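Local structure of 5-carboxymethyl-2-hydroxymuconate delta-isomerase (Mycobacterium smegmatis, 4PFZ) at residues E80-F85 with I203-E208. The protein probably binds a metal ion and may act as an isomerase or acetylpyruvate hydrolase of the fumarylacetoacetate hydrolase family. Sequence-based numbering, arbitrary orientation. Where two conformers were deposited one is given.
Sequences EDPVIF and IGRLVE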
loop_
_atom_site.group_PDB
_atom_site.type_symbol
_atom_site.label_atom_id
_atom_site.label_comp_id
_atom_site.label_asym_id
_atom_site.label_seq_id
_atom_site.Cartn_x
_atom_site.Cartn_y
_atom_site.Cartn_z
ATOM N N GLU B 80 -4.234 -9.162 22.879
ATOM C CA GLU B 80 -3.577 -7.886 22.664
ATOM C C GLU B 80 -4.194 -7.224 21.436
ATOM O O GLU B 80 -4.929 -7.872 20.687
ATOM C CB GLU B 80 -2.070 -8.072 22.490
ATOM N N ASP B 81 -3.908 -5.941 21.236
ATOM C CA ASP B 81 -4.405 -5.218 20.070
ATOM C C ASP B 81 -3.896 -5.843 18.772
ATOM O O ASP B 81 -2.836 -6.463 18.756
ATOM C CB ASP B 81 -3.994 -3.742 20.136
ATOM C CG ASP B 81 -4.879 -2.941 21.066
ATOM O OD1 ASP B 81 -6.056 -3.334 21.231
ATOM O OD2 ASP B 81 -4.406 -1.927 21.627
ATOM N N PRO B 82 -4.655 -5.678 17.681
ATOM C CA PRO B 82 -4.206 -6.186 16.387
ATOM C C PRO B 82 -2.970 -5.452 15.884
ATOM O O PRO B 82 -2.820 -4.246 16.112
ATOM C CB PRO B 82 -5.398 -5.911 15.465
ATOM C CG PRO B 82 -6.549 -5.679 16.352
ATOM C CD PRO B 82 -5.980 -5.047 17.583
ATOM N N VAL B 83 -2.092 -6.188 15.213
ATOM C CA VAL B 83 -0.983 -5.590 14.491
ATOM C C VAL B 83 -1.311 -5.687 13.004
ATOM O O VAL B 83 -1.420 -6.786 12.450
ATOM C CB VAL B 83 0.365 -6.286 14.807
ATOM C CG1 VAL B 83 1.477 -5.743 13.910
ATOM C CG2 VAL B 83 0.728 -6.098 16.268
ATOM N N ILE B 84 -1.512 -4.544 12.362
ATOM C CA ILE B 84 -1.850 -4.559 10.942
ATOM C C ILE B 84 -0.669 -4.088 10.092
ATOM O O ILE B 84 0.228 -3.402 10.581
ATOM C CB ILE B 84 -3.108 -3.703 10.642
ATOM C CG1 ILE B 84 -2.920 -2.265 11.117
ATOM C CG2 ILE B 84 -4.355 -4.339 11.281
ATOM C CD1 ILE B 84 -4.007 -1.314 10.647
ATOM N N PHE B 85 -0.652 -4.506 8.832
ATOM C CA PHE B 85 0.384 -4.090 7.884
ATOM C C PHE B 85 -0.177 -4.083 6.451
ATOM O O PHE B 85 -1.347 -4.397 6.232
ATOM C CB PHE B 85 1.625 -5.002 7.980
ATOM C CG PHE B 85 1.330 -6.474 7.754
ATOM C CD1 PHE B 85 0.913 -7.279 8.793
ATOM C CD2 PHE B 85 1.476 -7.039 6.500
ATOM C CE1 PHE B 85 0.637 -8.632 8.594
ATOM C CE2 PHE B 85 1.196 -8.386 6.293
ATOM C CZ PHE B 85 0.785 -9.181 7.341
ATOM N N ILE B 203 -14.212 -10.046 12.565
ATOM C CA ILE B 203 -14.300 -9.241 11.351
ATOM C C ILE B 203 -14.581 -7.774 11.653
ATOM O O ILE B 203 -13.960 -6.863 11.075
ATOM C CB ILE B 203 -15.391 -9.790 10.415
ATOM C CG1 ILE B 203 -15.020 -11.198 9.955
ATOM C CG2 ILE B 203 -15.604 -8.875 9.229
ATOM C CD1 ILE B 203 -13.607 -11.313 9.451
ATOM N N GLY B 204 -15.517 -7.537 12.565
ATOM C CA GLY B 204 -15.889 -6.182 12.918
ATOM C C GLY B 204 -14.792 -5.442 13.650
ATOM O O GLY B 204 -14.591 -4.248 13.413
ATOM N N ARG B 205 -14.082 -6.145 14.530
ATOM C CA ARG B 205 -12.967 -5.554 15.267
ATOM C C ARG B 205 -11.857 -5.156 14.310
ATOM O O ARG B 205 -11.260 -4.093 14.449
ATOM C CB ARG B 205 -12.423 -6.522 16.319
ATOM C CG ARG B 205 -11.147 -6.041 17.020
ATOM C CD ARG B 205 -11.349 -4.667 17.654
ATOM N NE ARG B 205 -10.299 -4.337 18.615
ATOM C CZ ARG B 205 -10.021 -3.102 19.023
ATOM N NH1 ARG B 205 -10.707 -2.071 18.543
ATOM N NH2 ARG B 205 -9.049 -2.895 19.904
ATOM N N LEU B 206 -11.587 -6.007 13.328
ATOM C CA LEU B 206 -10.535 -5.708 12.360
ATOM C C LEU B 206 -10.883 -4.486 11.516
ATOM O O LEU B 206 -10.028 -3.639 11.263
ATOM C CB LEU B 206 -10.267 -6.918 11.455
ATOM C CG LEU B 206 -9.512 -8.077 12.113
ATOM C CD1 LEU B 206 -9.371 -9.264 11.158
ATOM C CD2 LEU B 206 -8.142 -7.629 12.609
ATOM N N VAL B 207 -12.135 -4.398 11.078
ATOM C CA VAL B 207 -12.590 -3.258 10.287
ATOM C C VAL B 207 -12.609 -1.992 11.141
ATOM O O VAL B 207 -12.260 -0.909 10.675
ATOM C CB VAL B 207 -13.995 -3.509 9.687
ATOM C CG1 VAL B 207 -14.502 -2.268 8.976
ATOM C CG2 VAL B 207 -13.935 -4.678 8.715
ATOM N N GLU B 208 -13.023 -2.137 12.393
ATOM C CA GLU B 208 -12.959 -1.024 13.339
ATOM C C GLU B 208 -11.519 -0.530 13.558
ATOM O O GLU B 208 -11.254 0.666 13.502
ATOM C CB GLU B 208 -13.576 -1.431 14.669
ATOM C CG GLU B 208 -13.510 -0.352 15.734
ATOM C CD GLU B 208 -14.021 -0.852 17.065
ATOM O OE1 GLU B 208 -15.196 -0.567 17.385
ATOM O OE2 GLU B 208 -13.256 -1.542 17.777
#
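Asp81 and Arg205 supply the ionic part of this contact: Asp81 OD1 and Arg205 NH2 stand 3.3 Å apart, a salt bridge whose hydrogen bond is weak, its N-H...O angle being only 121°. OD1 lies at the guanidinium edge, near that plane, yet the carboxylate is turned 64° against the guanidinium. With CG anti to the backbone N (chi1 173°), the Arg205 chain leaves the helix on the side of residues 80-85, and the bend at chi2 then turns it aside, leaving NH2 near Asp81 and NH1 near Glu208. NH1 reaches Glu208 OE2, one helical turn on, at 2.7 Å; the oxygen is met on its anti side and lies somewhat out of the guanidinium plane. One arginine thus joins two acids, and each has a further partner: Asp81 OD2 pairs with Lys151 of the second subunit, and Glu208 OE1 accepts the Ala127 N-H.

The close apolar contact is a buried pair, Pro82 CB with Leu206 CD2 at 4.3 Å; the CA atoms of Pro82 and Leu206 are 7.5 Å apart. Trp209 of helix 203-213 also packs on Pro82.

Together these contacts set the loop leading into strand 84-87 against the helix within the fumarylacetoacetate hydrolase-type domain. The short Glu208 bond probably fixes the arginine more firmly than Asp81 does, while Asp81, shared between Arg205 and Lys151, probably couples the helix, through a weak bond, to the second subunit.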